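Local coordinates for endoglucanase (Clostridium thermocellum, PDB 2YIK), which probably hydrolyses internal beta-1,4-glucosidic bonds of cellulose, as a family 9 glycoside hydrolase, at residues A[378-381]-A[385-388]; A[395-400]-A[426-431]; A[474-479]-A[483-488]. All blocks are in the same frame, centred on the assembly; numbering follows the deposited sequence.

Interaction 1 of 3, residues A[378-381]-A[385-388]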
loop_
_atom_site.group_PDB
_atom_site.type_symbol
_atom_site.label_atom_id
_atom_site.label_comp_id
_atom_site.label_asym_id
_atom_site.label_seq_id
_atom_site.Cartn_x
_atom_site.Cartn_y
_atom_site.Cartn_z
ATOM N N THR A 378 -22.237 8.718 0.713
ATOM C CA THR A 378 -23.235 8.013 1.506
ATOM C C THR A 378 -22.808 7.695 2.937
ATOM O O THR A 378 -21.727 7.152 3.161
ATOM C CB THR A 378 -23.603 6.668 0.834
ATOM O OG1 THR A 378 -24.346 6.912 -0.366
ATOM C CG2 THR A 378 -24.448 5.821 1.759
ATOM N N VAL A 379 -23.636 8.044 3.913
ATOM C CA VAL A 379 -23.294 7.678 5.280
ATOM C C VAL A 379 -24.424 6.805 5.824
ATOM O O VAL A 379 -25.605 7.076 5.603
ATOM C CB VAL A 379 -22.988 8.915 6.190
ATOM C CG1 VAL A 379 -23.237 10.205 5.429
ATOM C CG2 VAL A 379 -23.768 8.834 7.489
ATOM N N THR A 380 -24.035 5.720 6.486
ATOM C CA THR A 380 -24.975 4.760 7.048
ATOM C C THR A 380 -25.823 5.356 8.168
ATOM O O THR A 380 -25.500 6.413 8.710
ATOM C CB THR A 380 -24.237 3.550 7.642
ATOM O OG1 THR A 380 -23.500 3.975 8.793
ATOM C CG2 THR A 380 -23.283 2.947 6.630
ATOM N N PRO A 381 -26.930 4.679 8.525
ATOM C CA PRO A 381 -27.780 5.192 9.605
ATOM C C PRO A 381 -26.896 5.362 10.836
ATOM O O PRO A 381 -27.079 6.270 11.641
ATOM C CB PRO A 381 -28.814 4.081 9.781
ATOM C CG PRO A 381 -28.979 3.569 8.380
ATOM C CD PRO A 381 -27.537 3.489 7.895
ATOM N N VAL A 385 -19.211 6.705 6.923
ATOM C CA VAL A 385 -19.150 7.081 5.506
ATOM C C VAL A 385 -18.738 5.851 4.696
ATOM O O VAL A 385 -17.626 5.336 4.803
ATOM C CB VAL A 385 -18.209 8.284 5.265
ATOM C CG1 VAL A 385 -18.312 8.736 3.818
ATOM C CG2 VAL A 385 -18.608 9.445 6.191
ATOM N N PHE A 386 -19.685 5.413 3.876
ATOM C CA PHE A 386 -19.625 4.197 3.068
ATOM C C PHE A 386 -19.594 4.447 1.545
ATOM O O PHE A 386 -20.590 4.897 0.985
ATOM C CB PHE A 386 -20.884 3.414 3.473
ATOM C CG PHE A 386 -21.015 2.049 2.885
ATOM C CD1 PHE A 386 -21.668 1.865 1.671
ATOM C CD2 PHE A 386 -20.589 0.931 3.597
ATOM C CE1 PHE A 386 -21.909 0.586 1.175
ATOM C CE2 PHE A 386 -20.822 -0.354 3.117
ATOM C CZ PHE A 386 -21.485 -0.529 1.900
ATOM N N LEU A 387 -18.471 4.161 0.878
ATOM C CA LEU A 387 -18.386 4.354 -0.584
ATOM C C LEU A 387 -19.141 3.202 -1.253
ATOM O O LEU A 387 -20.080 3.416 -2.020
ATOM C CB LEU A 387 -16.928 4.383 -1.059
ATOM C CG LEU A 387 -16.705 4.528 -2.571
ATOM C CD1 LEU A 387 -17.473 5.721 -3.118
ATOM C CD2 LEU A 387 -15.221 4.689 -2.838
ATOM N N ASN A 388 -18.706 1.979 -0.974
ATOM C CA ASN A 388 -19.380 0.781 -1.462
ATOM C C ASN A 388 -19.039 -0.378 -0.523
ATOM O O ASN A 388 -18.205 -0.230 0.376
ATOM C CB ASN A 388 -19.059 0.478 -2.944
ATOM C CG ASN A 388 -17.591 0.241 -3.212
ATOM O OD1 ASN A 388 -16.976 -0.646 -2.625
ATOM N ND2 ASN A 388 -17.024 1.025 -4.128
HETATM O O HOH W 1 -21.758 5.446 -1.938
#

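Interaction 2 of 3, residues A[395-400]-A[426-431]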
loop_
_atom_site.group_PDB
_atom_site.type_symbol
_atom_site.label_atom_id
_atom_site.label_comp_id
_atom_site.label_asym_id
_atom_site.label_seq_id
_atom_site.Cartn_x
_atom_site.Cartn_y
_atom_site.Cartn_z
ATOM N N TYR A 395 -11.541 2.220 2.222
ATOM C CA TYR A 395 -11.780 3.522 1.597
ATOM C C TYR A 395 -11.913 4.609 2.655
ATOM O O TYR A 395 -11.357 5.700 2.520
ATOM C CB TYR A 395 -13.066 3.497 0.772
ATOM C CG TYR A 395 -13.021 2.584 -0.422
ATOM C CD1 TYR A 395 -11.991 2.682 -1.349
ATOM C CD2 TYR A 395 -14.048 1.670 -0.667
ATOM C CE1 TYR A 395 -11.981 1.899 -2.500
ATOM C CE2 TYR A 395 -14.047 0.879 -1.820
ATOM C CZ TYR A 395 -13.010 1.007 -2.730
ATOM O OH TYR A 395 -13.000 0.261 -3.886
ATOM N N ASN A 396 -12.669 4.297 3.704
ATOM C CA ASN A 396 -12.896 5.242 4.783
ATOM C C ASN A 396 -11.594 5.684 5.448
ATOM O O ASN A 396 -11.368 6.875 5.635
ATOM C CB ASN A 396 -13.836 4.632 5.828
ATOM C CG ASN A 396 -14.224 5.624 6.915
ATOM O OD1 ASN A 396 -13.441 5.919 7.813
ATOM N ND2 ASN A 396 -15.435 6.151 6.826
ATOM N N THR A 397 -10.739 4.730 5.808
ATOM C CA THR A 397 -9.478 5.078 6.452
ATOM C C THR A 397 -8.534 5.839 5.513
ATOM O O THR A 397 -7.698 6.615 5.977
ATOM C CB THR A 397 -8.773 3.827 7.050
ATOM O OG1 THR A 397 -8.614 2.813 6.049
ATOM C CG2 THR A 397 -9.592 3.281 8.213
ATOM N N ALA A 398 -8.683 5.634 4.204
ATOM C CA ALA A 398 -7.865 6.349 3.226
ATOM C C ALA A 398 -8.292 7.814 3.257
ATOM O O ALA A 398 -7.460 8.718 3.161
ATOM C CB ALA A 398 -8.069 5.777 1.838
ATOM N N ALA A 399 -9.595 8.047 3.385
ATOM C CA ALA A 399 -10.112 9.410 3.463
ATOM C C ALA A 399 -9.625 10.028 4.770
ATOM O O ALA A 399 -9.283 11.208 4.819
ATOM C CB ALA A 399 -11.641 9.407 3.419
ATOM N N GLN A 400 -9.608 9.224 5.832
ATOM C CA GLN A 400 -9.137 9.694 7.132
ATOM C C GLN A 400 -7.688 10.156 7.005
ATOM O O GLN A 400 -7.313 11.221 7.503
ATOM C CB GLN A 400 -9.221 8.572 8.175
ATOM C CG GLN A 400 -10.630 8.212 8.644
ATOM C CD GLN A 400 -10.610 7.189 9.771
ATOM O OE1 GLN A 400 -9.802 7.294 10.695
ATOM N NE2 GLN A 400 -11.501 6.201 9.705
ATOM N N ASP A 426 -13.444 6.214 15.405
ATOM C CA ASP A 426 -14.163 5.772 16.598
ATOM C C ASP A 426 -15.312 4.835 16.196
ATOM O O ASP A 426 -15.601 3.875 16.916
ATOM C CB ASP A 426 -14.688 6.967 17.408
ATOM C CG ASP A 426 -13.573 7.738 18.104
ATOM O OD1 ASP A 426 -12.403 7.294 18.056
ATOM O OD2 ASP A 426 -13.866 8.791 18.711
ATOM N N TYR A 427 -15.961 5.094 15.058
ATOM C CA TYR A 427 -17.033 4.198 14.611
ATOM C C TYR A 427 -16.406 2.831 14.350
ATOM O O TYR A 427 -16.915 1.802 14.806
ATOM C CB TYR A 427 -17.698 4.692 13.310
ATOM C CG TYR A 427 -18.702 3.705 12.704
ATOM C CD1 TYR A 427 -18.264 2.555 12.052
ATOM C CD2 TYR A 427 -20.086 3.908 12.810
ATOM C CE1 TYR A 427 -19.167 1.622 11.526
ATOM C CE2 TYR A 427 -21.003 2.978 12.280
ATOM C CZ TYR A 427 -20.532 1.835 11.644
ATOM O OH TYR A 427 -21.400 0.883 11.139
ATOM N N LEU A 428 -15.299 2.818 13.614
ATOM C CA LEU A 428 -14.635 1.559 13.300
ATOM C C LEU A 428 -14.085 0.849 14.534
ATOM O O LEU A 428 -13.929 -0.369 14.525
ATOM C CB LEU A 428 -13.520 1.781 12.267
ATOM C CG LEU A 428 -14.012 2.046 10.834
ATOM C CD1 LEU A 428 -12.838 2.457 9.945
ATOM C CD2 LEU A 428 -14.693 0.799 10.283
ATOM N N LEU A 429 -13.806 1.595 15.599
ATOM C CA LEU A 429 -13.294 0.984 16.818
ATOM C C LEU A 429 -14.417 0.491 17.740
ATOM O O LEU A 429 -14.147 -0.064 18.798
ATOM C CB LEU A 429 -12.379 1.964 17.569
ATOM C CG LEU A 429 -11.042 2.298 16.886
ATOM C CD1 LEU A 429 -10.242 3.268 17.751
ATOM C CD2 LEU A 429 -10.244 1.015 16.653
ATOM N N GLY A 430 -15.673 0.699 17.346
ATOM C CA GLY A 430 -16.770 0.228 18.180
ATOM C C GLY A 430 -17.942 1.162 18.453
ATOM O O GLY A 430 -18.965 0.719 18.971
ATOM N N LYS A 431 -17.802 2.442 18.121
ATOM C CA LYS A 431 -18.867 3.416 18.347
ATOM C C LYS A 431 -19.884 3.291 17.198
ATOM O O LYS A 431 -20.014 4.184 16.356
ATOM C CB LYS A 431 -18.260 4.819 18.401
ATOM C CG LYS A 431 -19.147 5.877 19.007
ATOM C CD LYS A 431 -18.313 7.057 19.496
ATOM C CE LYS A 431 -19.206 8.187 19.985
ATOM N NZ LYS A 431 -18.448 9.459 20.166
#

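Interaction 3 of 3, residues A[474-479]-A[483-488]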
loop_
_atom_site.group_PDB
_atom_site.type_symbol
_atom_site.label_atom_id
_atom_site.label_comp_id
_atom_site.label_asym_id
_atom_site.label_seq_id
_atom_site.Cartn_x
_atom_site.Cartn_y
_atom_site.Cartn_z
ATOM N N ALA A 474 -5.640 -6.392 12.219
ATOM C CA ALA A 474 -6.247 -6.466 10.896
ATOM C C ALA A 474 -7.560 -5.678 10.862
ATOM O O ALA A 474 -8.390 -5.804 11.765
ATOM C CB ALA A 474 -6.506 -7.919 10.517
ATOM N N LEU A 475 -7.731 -4.859 9.827
ATOM C CA LEU A 475 -8.952 -4.074 9.653
ATOM C C LEU A 475 -9.750 -4.814 8.593
ATOM O O LEU A 475 -9.342 -4.870 7.433
ATOM C CB LEU A 475 -8.631 -2.659 9.162
ATOM C CG LEU A 475 -9.820 -1.773 8.773
ATOM C CD1 LEU A 475 -10.663 -1.459 9.996
ATOM C CD2 LEU A 475 -9.308 -0.479 8.141
ATOM N N VAL A 476 -10.875 -5.400 8.987
ATOM C CA VAL A 476 -11.687 -6.148 8.038
ATOM C C VAL A 476 -12.483 -5.237 7.099
ATOM O O VAL A 476 -12.590 -4.030 7.326
ATOM C CB VAL A 476 -12.646 -7.087 8.778
ATOM C CG1 VAL A 476 -11.844 -8.035 9.673
ATOM C CG2 VAL A 476 -13.637 -6.276 9.603
ATOM N N GLY A 477 -13.024 -5.829 6.038
ATOM C CA GLY A 477 -13.801 -5.080 5.068
ATOM C C GLY A 477 -14.702 -4.040 5.704
ATOM O O GLY A 477 -14.787 -2.908 5.229
ATOM N N GLY A 478 -15.387 -4.425 6.776
ATOM C CA GLY A 478 -16.257 -3.490 7.459
ATOM C C GLY A 478 -17.725 -3.845 7.382
ATOM O O GLY A 478 -18.088 -4.884 6.826
ATOM N N PRO A 479 -18.599 -2.985 7.929
ATOM C CA PRO A 479 -20.044 -3.220 7.920
ATOM C C PRO A 479 -20.660 -2.924 6.558
ATOM O O PRO A 479 -20.004 -2.348 5.685
ATOM C CB PRO A 479 -20.544 -2.278 9.009
ATOM C CG PRO A 479 -19.617 -1.089 8.856
ATOM C CD PRO A 479 -18.262 -1.744 8.660
ATOM N N ASP A 483 -25.075 -0.853 8.505
ATOM C CA ASP A 483 -24.265 -1.104 9.713
ATOM C C ASP A 483 -24.312 -2.572 10.131
ATOM O O ASP A 483 -23.936 -2.916 11.263
ATOM C CB ASP A 483 -24.744 -0.222 10.891
ATOM C CG ASP A 483 -24.689 1.284 10.575
ATOM O OD1 ASP A 483 -23.594 1.907 10.586
ATOM O OD2 ASP A 483 -25.769 1.844 10.272
ATOM N N GLN A 484 -24.720 -3.478 9.255
ATOM C CA GLN A 484 -24.672 -4.856 9.733
ATOM C C GLN A 484 -23.374 -5.556 9.284
ATOM O O GLN A 484 -22.674 -5.110 8.367
ATOM C CB GLN A 484 -25.866 -5.677 9.250
ATOM C CG GLN A 484 -27.246 -5.134 9.657
ATOM C CD GLN A 484 -27.490 -5.203 11.156
ATOM O OE1 GLN A 484 -28.127 -6.138 11.665
ATOM N NE2 GLN A 484 -27.003 -4.194 11.871
ATOM N N HIS A 485 -23.053 -6.655 9.966
ATOM C CA HIS A 485 -21.825 -7.393 9.705
ATOM C C HIS A 485 -21.896 -8.861 10.149
ATOM O O HIS A 485 -22.412 -9.168 11.226
ATOM C CB HIS A 485 -20.678 -6.704 10.468
ATOM C CG HIS A 485 -19.357 -7.412 10.371
ATOM N ND1 HIS A 485 -18.480 -7.210 9.330
ATOM C CD2 HIS A 485 -18.754 -8.294 11.209
ATOM C CE1 HIS A 485 -17.388 -7.936 9.526
ATOM N NE2 HIS A 485 -17.532 -8.602 10.657
ATOM N N VAL A 486 -21.372 -9.769 9.326
ATOM C CA VAL A 486 -21.352 -11.187 9.681
ATOM C C VAL A 486 -19.912 -11.593 9.966
ATOM O O VAL A 486 -19.073 -11.633 9.068
ATOM C CB VAL A 486 -21.921 -12.077 8.557
ATOM C CG1 VAL A 486 -21.662 -13.559 8.888
ATOM C CG2 VAL A 486 -23.426 -11.816 8.409
ATOM N N ASP A 487 -19.635 -11.879 11.233
ATOM C CA ASP A 487 -18.293 -12.251 11.662
ATOM C C ASP A 487 -18.016 -13.754 11.539
ATOM O O ASP A 487 -18.071 -14.489 12.524
ATOM C CB ASP A 487 -18.080 -11.765 13.105
ATOM C CG ASP A 487 -16.653 -11.951 13.586
ATOM O OD1 ASP A 487 -15.760 -12.185 12.747
ATOM O OD2 ASP A 487 -16.431 -11.848 14.810
ATOM N N ARG A 488 -17.724 -14.194 10.317
ATOM C CA ARG A 488 -17.417 -15.593 10.028
ATOM C C ARG A 488 -16.201 -15.686 9.112
ATOM O O ARG A 488 -15.996 -14.830 8.248
ATOM C CB ARG A 488 -18.599 -16.281 9.343
ATOM C CG ARG A 488 -19.747 -16.669 10.267
ATOM C CD ARG A 488 -20.792 -17.449 9.475
ATOM N NE ARG A 488 -20.228 -18.677 8.916
ATOM C CZ ARG A 488 -20.044 -19.808 9.598
ATOM N NH1 ARG A 488 -20.389 -19.877 10.882
ATOM N NH2 ARG A 488 -19.504 -20.869 8.998
#

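Interaction 1 of 3, residues A[378-381]-A[385-388]
The backbones of Val379 and Val385 pair in a single beta bridge, with CA atoms 4.2 Å apart. The bridge closes a short turn in the loop between helix 363-373 and helix 392-408 of the family 9 catalytic domain. Neither segment forms a regular strand.

One backbone hydrogen bond joins the two sides. Phe386 N donates to Thr378 O at 2.8 Å, with an N-H...O angle of 160°. The same oxygen receives a CA-H...O contact from Val385 CA at 3.5 Å. One carbonyl oxygen therefore meets two neighbouring residues of the partner segment.

The apolar contacts are modest. Val379 CB lies 4.4 Å from Val385 CG2. Thr380 CG2 reaches Phe386 CB at 4.0 Å, and the two side chains cross at about a right angle. Phe386 has its CG anti to the backbone N (chi1 -175°), which carries the ring away from 378-381. One ring face then has Asn388 O above it, displaced toward the rim. Further out, the ring meets Ala481 and Ser392, while Val385 packs on Trp372 and Trp420.

The polar end of Thr380 has its partners outside the two segments. Its OG1 lies between the backbone N and the carbonyl carbon (chi1 68°). This leaves CG2 for the phenylalanine and turns the hydroxyl to hydrogen-bond with Asp483 and with Tyr384 N. Across the contact itself the direct hydrogen bond is the backbone one.

A water makes the remaining link. It donates to Leu387 O at 2.6 Å and makes a weak hydrogen bond with Thr378 OG1 at 3.4 Å.

Interaction 2 of 3, residues A[395-400]-A[426-431]
Leu428 points its side chain at helix 392-408, and its CD1 methyl makes every side-chain contact here. Its CG is anti to the carbonyl carbon (chi1 -74°), and the extended chi2 of 172° carries CD1 outward to Asn396, Thr397 and Gln400.

The three partners come at different angles. Thr397 crosses Leu428 at about a right angle and brings CG2 to 3.8 Å from CD1. Gln400 runs obliquely to the leucine, with NE2 4.0 Å from CD1. Asn396 slides past it in the opposite direction, with OD1 4.1 Å away.

The two amides are joined one turn apart along their own helix. Gln400 NE2 donates to Asn396 OD1 at 2.7 Å, nearly straight and in the amide plane of Gln400. This bond restrains both groups beside the methyl. It gives the buried Asn396 OD1 a partner and uses one N-H of Gln400. Thr397 OG1 instead bonds back to Ala393 O.

Leu428 lies in the last turn of helix 416-428, which Gly430 ends with a Schellman motif. The contact thus joins this helix end to the N-terminal half of helix 392-408, while Thr397 and Gln400 also touch helix 499-516.

Interaction 3 of 3, residues A[474-479]-A[483-488]
The imidazole of His485 reaches back across a tight loop to a backbone carbonyl, but the bond is weak. ND1 donates to Gly478 O at 3.4 Å, with an N-H...O angle of 157°. The oxygen lies in the ring plane, at the edge. CG of His485 is anti to the backbone N (chi1 176°), and this carries the ring toward 474-479.

Gly478 has a positive phi of 114°, a conformation readily taken by glycine. Its carbonyl oxygen is the one that meets the histidine of 483-488.

Val476 meets the same ring from another direction. Its CG2 lies 4.1 Å from His485 CE1, and the side chains cross at about a right angle. Pro479 packs against the backbone of the other segment. Its CA is 3.3 Å from Gln484 O, and its CB is 3.9 Å from Asp483 C.

Tyr438 meets the imidazole edge-to-face. Both segments belong to the long loop region between helix 453-456 and helix 499-516. Segment 474-479 is bonded through its backbone to Val440 and Tyr438, and through Gly477 to Ala393 in helix 392-408. Leu475 packs on that helix and on helix 499-516.

How the interactions relate
The three contacts adjoin on one side of the catalytic domain, with centres 11 to 14 Å apart. Asp483 joins all three: its OD1 is hydrogen-bonded to Tyr427 OH at 2.5 Å and to Thr380 OG1 at 2.7 Å. Interactions 1 and 2 also meet where Asn396 ND2 lies 3.1 Å from Val385 O, a probable hydrogen bond. Thr397 CG2 of interaction 2 packs on Leu475 CD2 of interaction 3 at 3.8 Å. Interaction 3 comes near the predicted active-site residue His451, whose side chain is about 7 Å from that of Val476. Interactions 1 and 2 lie away from the annotated sites.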